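Local structure of DNA polymerase III beta subunit (Streptococcus pyogenes, 2AVT) at residues A[96-99]-A[100-104]; A[144-147]-A[148-152]; A[332-335]-A[336-340]. The protein probably encircles DNA as a ring-shaped dimer and slides along it, tethering the replicative polymerase to its template. All coordinates share one frame; numbering follows the deposited sequence.

In the fold
Along the chain come interaction 1, interaction 2 and interaction 3, one in each of the three domains. Interaction 1 is the turn of the hairpin of strands 93-99 and 103-108 in the N-terminal domain. Interaction 2 lies on the later part of helix 139-149 of the central domain and runs into the 3-10 segment 150-152. Interaction 3 lies on helix 331-339 of the C-terminal domain. The centres of interactions 1 and 2 are 44 Å apart, those of 1 and 3 are 51 Å apart. Interactions 2 and 3 have centres 11 Å apart and touch where Phe151 packs on Ala340 and Glu336. The pair thus sits where the central and C-terminal domains meet within one subunit.

Interaction 1 of 3, residues A[96-99]-A[100-104]; sequences VKEI and EQHQV
Ile99 lays its CG1 branch over the root of the Gln103 side chain, with Ile99 CG1 3.6 Å from Gln103 CB. The branch stands between the backbone N and the carbonyl carbon of its own residue (chi1 58°), and this brings both CG1 and CD1 to Gln103. The two chains meet at a slant on one face of the hairpin. Val105 also touches Ile99 on this face, while Thr114 and Lys116 of strand 111-116 touch Gln103. In the backbone, Ile99 and Gln103 form an antiparallel hydrogen-bonded pair. Ile99 N donates to Gln103 O at 2.8 Å, with a nearly straight N-H...O angle of 166°. The same oxygen receives a CA-H...O contact from Glu98 CA at 3.2 Å.

Glu98 and Val104 are the next pair, non-hydrogen-bonded, and their side chains lie on the other face. Val104 CG1 sits 4.1 Å from Glu98 CB, and Val104 goes on to touch Ile75 and Leu77 of strand 73-78. The Glu98 chain runs out extended, with CG anti to the backbone N (chi1 163°). Its carboxylate divides its work. OE1 accepts a hydrogen bond from Ile2 N, and OE2 faces a water in the mouth of the turn. The water donates to Glu98 OE2 at 2.6 Å and to Ile99 O at 2.6 Å. It accepts from His102 N at 3.1 Å. The same water lies over one face of the His102 ring, toward its rim, and His102 NE2 makes a weak hydrogen bond to Asp119 OD2.

This is a beta hairpin whose turn is closed by a bound water. With one carboxylate, Glu98 probably steadies the start of the chain at Ile2 and, through the water, the end of strand 93-99 and the turn residue His102.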
loop_
_atom_site.group_PDB
_atom_site.type_symbol
_atom_site.label_atom_id
_atom_site.label_comp_id
_atom_site.label_asym_id
_atom_site.label_seq_id
_atom_site.Cartn_x
_atom_site.Cartn_y
_atom_site.Cartn_z
ATOM N N VAL A 96 0.867 29.552 14.300
ATOM C CA VAL A 96 -0.079 28.858 15.161
ATOM C C VAL A 96 -0.449 29.762 16.316
ATOM O O VAL A 96 0.409 30.127 17.115
ATOM C CB VAL A 96 0.537 27.570 15.726
ATOM C CG1 VAL A 96 -0.509 26.796 16.511
ATOM C CG2 VAL A 96 1.099 26.726 14.596
ATOM N N LYS A 97 -1.723 30.128 16.406
ATOM C CA LYS A 97 -2.172 31.012 17.469
ATOM C C LYS A 97 -3.400 30.476 18.176
ATOM O O LYS A 97 -4.447 30.289 17.559
ATOM C CB LYS A 97 -2.471 32.408 16.903
ATOM C CG LYS A 97 -2.762 33.471 17.956
ATOM C CD LYS A 97 -2.876 34.856 17.305
ATOM C CE LYS A 97 -2.834 35.976 18.337
ATOM N NZ LYS A 97 -2.484 37.293 17.709
ATOM N N GLU A 98 -3.270 30.226 19.472
ATOM C CA GLU A 98 -4.391 29.728 20.250
ATOM C C GLU A 98 -5.284 30.891 20.635
ATOM O O GLU A 98 -4.799 31.981 20.938
ATOM C CB GLU A 98 -3.901 29.017 21.519
ATOM C CG GLU A 98 -4.978 28.831 22.591
ATOM C CD GLU A 98 -4.457 28.120 23.840
ATOM O OE1 GLU A 98 -3.232 28.165 24.092
ATOM O OE2 GLU A 98 -5.273 27.527 24.578
ATOM N N ILE A 99 -6.592 30.663 20.601
ATOM C CA ILE A 99 -7.550 31.685 20.995
ATOM C C ILE A 99 -8.430 31.044 22.052
ATOM O O ILE A 99 -8.139 29.935 22.504
ATOM C CB ILE A 99 -8.407 32.177 19.804
ATOM C CG1 ILE A 99 -9.154 31.008 19.157
ATOM C CG2 ILE A 99 -7.509 32.849 18.772
ATOM C CD1 ILE A 99 -10.102 31.439 18.033
ATOM N N GLU A 100 -9.499 31.727 22.445
ATOM C CA GLU A 100 -10.392 31.228 23.480
ATOM C C GLU A 100 -11.024 29.877 23.203
ATOM O O GLU A 100 -11.219 29.486 22.054
ATOM C CB GLU A 100 -11.513 32.240 23.742
ATOM C CG GLU A 100 -12.379 32.531 22.523
ATOM C CD GLU A 100 -13.595 33.375 22.863
ATOM O OE1 GLU A 100 -13.417 34.500 23.385
ATOM O OE2 GLU A 100 -14.730 32.907 22.610
ATOM N N GLN A 101 -11.349 29.178 24.286
ATOM C CA GLN A 101 -11.997 27.875 24.234
ATOM C C GLN A 101 -11.186 26.781 23.545
ATOM O O GLN A 101 -11.732 25.976 22.796
ATOM C CB GLN A 101 -13.360 28.022 23.554
ATOM C CG GLN A 101 -14.214 29.121 24.168
ATOM C CD GLN A 101 -15.479 29.396 23.378
ATOM O OE1 GLN A 101 -15.439 29.562 22.156
ATOM N NE2 GLN A 101 -16.611 29.456 24.073
ATOM N N HIS A 102 -9.884 26.764 23.812
ATOM C CA HIS A 102 -8.964 25.773 23.264
ATOM C C HIS A 102 -9.057 25.575 21.758
ATOM O O HIS A 102 -9.187 24.453 21.266
ATOM C CB HIS A 102 -9.146 24.435 23.995
ATOM C CG HIS A 102 -8.990 24.549 25.480
ATOM N ND1 HIS A 102 -10.055 24.770 26.328
ATOM C CD2 HIS A 102 -7.882 24.568 26.259
ATOM C CE1 HIS A 102 -9.612 24.926 27.562
ATOM N NE2 HIS A 102 -8.297 24.807 27.548
ATOM N N GLN A 103 -8.966 26.682 21.033
ATOM C CA GLN A 103 -9.009 26.668 19.578
ATOM C C GLN A 103 -7.684 27.216 19.095
ATOM O O GLN A 103 -7.090 28.063 19.760
ATOM C CB GLN A 103 -10.124 27.587 19.062
ATOM C CG GLN A 103 -11.528 27.215 19.494
ATOM C CD GLN A 103 -12.565 28.189 18.950
ATOM O OE1 GLN A 103 -12.818 29.246 19.542
ATOM N NE2 GLN A 103 -13.157 27.845 17.807
ATOM N N VAL A 104 -7.199 26.723 17.963
ATOM C CA VAL A 104 -5.963 27.250 17.407
ATOM C C VAL A 104 -6.222 27.705 15.987
ATOM O O VAL A 104 -6.874 27.012 15.202
ATOM C CB VAL A 104 -4.806 26.214 17.382
ATOM C CG1 VAL A 104 -4.325 25.942 18.804
ATOM C CG2 VAL A 104 -5.258 24.935 16.717
HETATM O O HOH W 1 -7.613 28.609 24.714
#

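Interaction 2 of 3, residues A[144-147]-A[148-152]; sequences SIIA and ETAFA
Thr149 has OG1 between its backbone N and its carbonyl carbon (chi1 63°), and this turns the hydroxyl back to Ile145 O, four residues earlier. Thr149 OG1 donates to Ile145 O at 3.0 Å, coming from above the carbonyl plane. Phe151 also has a positive first torsion (chi1 71°). Its ring swings back along the chain until Phe151 CD2 lies 3.7 Å from Ala147 O. The oxygen sits at the ring edge, near the ring plane.

The backbone changes its pattern here. Ala150 N donates to Ile146 O at 2.9 Å, in the carbonyl plane and with an N-H...O angle of 162°. Thr149 N donates to the same oxygen at 3.2 Å, but from above the plane. Ile146 O thus takes one bond of alpha-helical spacing and one of 3-10 spacing. Ile145 O has only weak backbone bonds, from Glu148 N and Thr149 N, so the Thr149 hydroxyl adds to its grip. Further on, Ala152 N donates to Thr149 O at 3.1 Å, the i to i+3 spacing of the 3-10 segment that follows.

On the inner side, Ile146 CG2 meets Ala150 CB at 4.1 Å. Ile146 also packs on Leu208 and Phe211 of helix 205-214. The carboxylate of Glu148 comes near the Ser144 hydroxyl, with Glu148 CD 3.9 Å from Ser144 OG, and OE1 makes a salt bridge to Arg188. Glu148 OE2 lies close to Glu366, a like charge, and the arginine probably offsets some of that repulsion.

Here helix 139-149 gives way to 3-10 geometry. A side-chain hydroxyl supplements backbone bonds that weaken there, while the charge of Glu148 ties the helix to strand 184-191.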
loop_
_atom_site.group_PDB
_atom_site.type_symbol
_atom_site.label_atom_id
_atom_site.label_comp_id
_atom_site.label_asym_id
_atom_site.label_seq_id
_atom_site.Cartn_x
_atom_site.Cartn_y
_atom_site.Cartn_z
ATOM N N SER A 144 20.304 -2.952 15.182
ATOM C CA SER A 144 20.764 -4.232 14.659
ATOM C C SER A 144 20.222 -5.374 15.501
ATOM O O SER A 144 19.799 -6.398 14.967
ATOM C CB SER A 144 22.290 -4.291 14.656
ATOM O OG SER A 144 22.723 -5.565 14.227
ATOM N N ILE A 145 20.248 -5.190 16.817
ATOM C CA ILE A 145 19.750 -6.182 17.771
ATOM C C ILE A 145 18.247 -6.403 17.559
ATOM O O ILE A 145 17.758 -7.535 17.574
ATOM C CB ILE A 145 19.982 -5.704 19.230
ATOM C CG1 ILE A 145 21.485 -5.679 19.540
ATOM C CG2 ILE A 145 19.229 -6.594 20.197
ATOM C CD1 ILE A 145 21.844 -4.988 20.858
ATOM N N ILE A 146 17.525 -5.304 17.358
ATOM C CA ILE A 146 16.086 -5.351 17.138
ATOM C C ILE A 146 15.697 -6.114 15.876
ATOM O O ILE A 146 14.861 -7.017 15.927
ATOM C CB ILE A 146 15.507 -3.927 17.057
ATOM C CG1 ILE A 146 15.689 -3.236 18.408
ATOM C CG2 ILE A 146 14.031 -3.980 16.631
ATOM C CD1 ILE A 146 15.329 -1.785 18.429
ATOM N N ALA A 147 16.300 -5.751 14.745
ATOM C CA ALA A 147 15.996 -6.414 13.485
ATOM C C ALA A 147 16.358 -7.901 13.523
ATOM O O ALA A 147 15.870 -8.682 12.704
ATOM C CB ALA A 147 16.736 -5.732 12.346
ATOM N N GLU A 148 17.211 -8.287 14.471
ATOM C CA GLU A 148 17.634 -9.683 14.587
ATOM C C GLU A 148 16.804 -10.523 15.556
ATOM O O GLU A 148 16.787 -11.746 15.445
ATOM C CB GLU A 148 19.115 -9.770 15.012
ATOM C CG GLU A 148 20.094 -9.119 14.044
ATOM C CD GLU A 148 21.557 -9.273 14.458
ATOM O OE1 GLU A 148 21.863 -9.212 15.666
ATOM O OE2 GLU A 148 22.405 -9.434 13.558
ATOM N N THR A 149 16.109 -9.884 16.493
ATOM C CA THR A 149 15.339 -10.641 17.475
ATOM C C THR A 149 13.828 -10.384 17.551
ATOM O O THR A 149 13.066 -11.279 17.918
ATOM C CB THR A 149 15.906 -10.419 18.882
ATOM O OG1 THR A 149 15.780 -9.037 19.221
ATOM C CG2 THR A 149 17.385 -10.806 18.938
ATOM N N ALA A 150 13.396 -9.177 17.208
ATOM C CA ALA A 150 11.977 -8.822 17.280
ATOM C C ALA A 150 11.012 -9.813 16.627
ATOM O O ALA A 150 10.044 -10.244 17.251
ATOM C CB ALA A 150 11.762 -7.431 16.694
ATOM N N PHE A 151 11.286 -10.176 15.381
ATOM C CA PHE A 151 10.436 -11.099 14.625
ATOM C C PHE A 151 10.221 -12.482 15.246
ATOM O O PHE A 151 9.221 -13.142 14.959
ATOM C CB PHE A 151 11.008 -11.274 13.214
ATOM C CG PHE A 151 12.287 -12.066 13.173
ATOM C CD1 PHE A 151 12.260 -13.453 13.064
ATOM C CD2 PHE A 151 13.518 -11.430 13.271
ATOM C CE1 PHE A 151 13.430 -14.190 13.053
ATOM C CE2 PHE A 151 14.697 -12.164 13.261
ATOM C CZ PHE A 151 14.651 -13.544 13.153
ATOM N N ALA A 152 11.151 -12.928 16.087
ATOM C CA ALA A 152 11.042 -14.250 16.699
ATOM C C ALA A 152 10.067 -14.340 17.872
ATOM O O ALA A 152 9.645 -15.436 18.248
ATOM C CB ALA A 152 12.423 -14.734 17.131
#

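Interaction 3 of 3, residues A[332-335]-A[336-340]; sequences TYLI and ESLKA
Residues 332-335 and 336-340 form successive turns of helix 331-339, joined by four regular backbone bonds of alpha-helical spacing. Glu336 N donates to Thr332 O at 3.0 Å, and Ser337 N to Tyr333 O at 3.1 Å. Leu338 N donates to Leu334 O at 2.8 Å, almost in line with the carbonyl bond (C=O...N angle 161°). Lys339 N donates to Ile335 O at 3.0 Å. Each carbonyl of the first segment is therefore used by the second.

The side chains sort themselves by face. With CG anti to the backbone N (chi1 -180°), the end of Leu334 comes toward the following turn. There Leu334 CG meets Leu338 CD1 at 3.7 Å, and Leu334 CD1 meets Leu338 CG at 3.8 Å. The two leucines cross at an angle rather than lying alongside. They face helix 268-282, where Leu334 touches Met275 and Leu338 touches Leu271. Ile335 adds to this apolar side and also reaches Met275.

Thr332 and Glu336 lie side by side and point the same way. The methyl group does the touching: Thr332 CG2 is turned to the carboxylate and lies 3.0 Å from Glu336 OE2, a tight approach. The other oxygen, Glu336 OE1, makes a salt bridge to Arg184 of the central domain. Ser337 OG is hydrogen-bonded to Gln370, and Tyr333 packs against Asp181 and His183.

The helix is amphipathic, and its two sides use different chemistry. The leucines pack it on helix 268-282 of the same domain by apolar contact. The charged end of Glu336 probably helps fasten the C-terminal domain to the central one.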
loop_
_atom_site.group_PDB
_atom_site.type_symbol
_atom_site.label_atom_id
_atom_site.label_comp_id
_atom_site.label_asym_id
_atom_site.label_seq_id
_atom_site.Cartn_x
_atom_site.Cartn_y
_atom_site.Cartn_z
ATOM N N THR A 332 8.706 -21.059 6.546
ATOM C CA THR A 332 8.566 -19.653 6.941
ATOM C C THR A 332 9.583 -19.264 8.012
ATOM O O THR A 332 10.111 -18.157 8.012
ATOM C CB THR A 332 7.164 -19.352 7.500
ATOM O OG1 THR A 332 6.188 -19.557 6.473
ATOM C CG2 THR A 332 7.082 -17.910 7.978
ATOM N N TYR A 333 9.850 -20.194 8.922
ATOM C CA TYR A 333 10.798 -19.975 10.001
ATOM C C TYR A 333 12.215 -19.761 9.467
ATOM O O TYR A 333 12.926 -18.860 9.911
ATOM C CB TYR A 333 10.758 -21.169 10.950
ATOM C CG TYR A 333 9.456 -21.293 11.713
ATOM C CD1 TYR A 333 8.487 -20.299 11.641
ATOM C CD2 TYR A 333 9.223 -22.372 12.554
ATOM C CE1 TYR A 333 7.331 -20.374 12.391
ATOM C CE2 TYR A 333 8.071 -22.454 13.307
ATOM C CZ TYR A 333 7.130 -21.451 13.225
ATOM O OH TYR A 333 6.000 -21.520 14.006
ATOM N N LEU A 334 12.618 -20.589 8.507
ATOM C CA LEU A 334 13.943 -20.473 7.919
ATOM C C LEU A 334 14.026 -19.195 7.095
ATOM O O LEU A 334 15.029 -18.473 7.140
ATOM C CB LEU A 334 14.242 -21.683 7.030
ATOM C CG LEU A 334 15.617 -21.677 6.354
ATOM C CD1 LEU A 334 16.710 -21.436 7.404
ATOM C CD2 LEU A 334 15.840 -22.997 5.645
ATOM N N ILE A 335 12.964 -18.917 6.342
ATOM C CA ILE A 335 12.908 -17.720 5.516
ATOM C C ILE A 335 13.155 -16.478 6.368
ATOM O O ILE A 335 13.991 -15.643 6.037
ATOM C CB ILE A 335 11.537 -17.606 4.800
ATOM C CG1 ILE A 335 11.359 -18.794 3.846
ATOM C CG2 ILE A 335 11.450 -16.286 4.031
ATOM C CD1 ILE A 335 10.063 -18.784 3.062
ATOM N N GLU A 336 12.437 -16.368 7.476
ATOM C CA GLU A 336 12.592 -15.231 8.365
ATOM C C GLU A 336 13.979 -15.175 9.026
ATOM O O GLU A 336 14.530 -14.090 9.239
ATOM C CB GLU A 336 11.476 -15.252 9.413
ATOM C CG GLU A 336 10.140 -14.764 8.845
ATOM C CD GLU A 336 8.962 -14.993 9.767
ATOM O OE1 GLU A 336 9.112 -14.810 10.992
ATOM O OE2 GLU A 336 7.873 -15.339 9.260
ATOM N N SER A 337 14.549 -16.336 9.343
ATOM C CA SER A 337 15.878 -16.380 9.949
ATOM C C SER A 337 16.917 -15.885 8.948
ATOM O O SER A 337 17.848 -15.168 9.308
ATOM C CB SER A 337 16.231 -17.803 10.390
ATOM O OG SER A 337 15.541 -18.156 11.580
ATOM N N LEU A 338 16.748 -16.267 7.687
ATOM C CA LEU A 338 17.678 -15.859 6.644
ATOM C C LEU A 338 17.560 -14.361 6.343
ATOM O O LEU A 338 18.548 -13.695 6.035
ATOM C CB LEU A 338 17.430 -16.688 5.379
ATOM C CG LEU A 338 17.652 -18.200 5.579
ATOM C CD1 LEU A 338 17.208 -18.981 4.348
ATOM C CD2 LEU A 338 19.131 -18.455 5.873
ATOM N N LYS A 339 16.349 -13.827 6.450
ATOM C CA LYS A 339 16.139 -12.414 6.185
ATOM C C LYS A 339 16.916 -11.604 7.217
ATOM O O LYS A 339 17.423 -10.522 6.919
ATOM C CB LYS A 339 14.641 -12.084 6.251
ATOM C CG LYS A 339 14.291 -10.672 5.802
ATOM C CD LYS A 339 12.783 -10.491 5.649
ATOM C CE LYS A 339 12.439 -9.088 5.167
ATOM N NZ LYS A 339 10.972 -8.928 4.914
ATOM N N ALA A 340 17.026 -12.148 8.428
ATOM C CA ALA A 340 17.742 -11.484 9.516
ATOM C C ALA A 340 19.273 -11.570 9.432
ATOM O O ALA A 340 19.972 -10.947 10.226
ATOM C CB ALA A 340 17.280 -12.042 10.842
#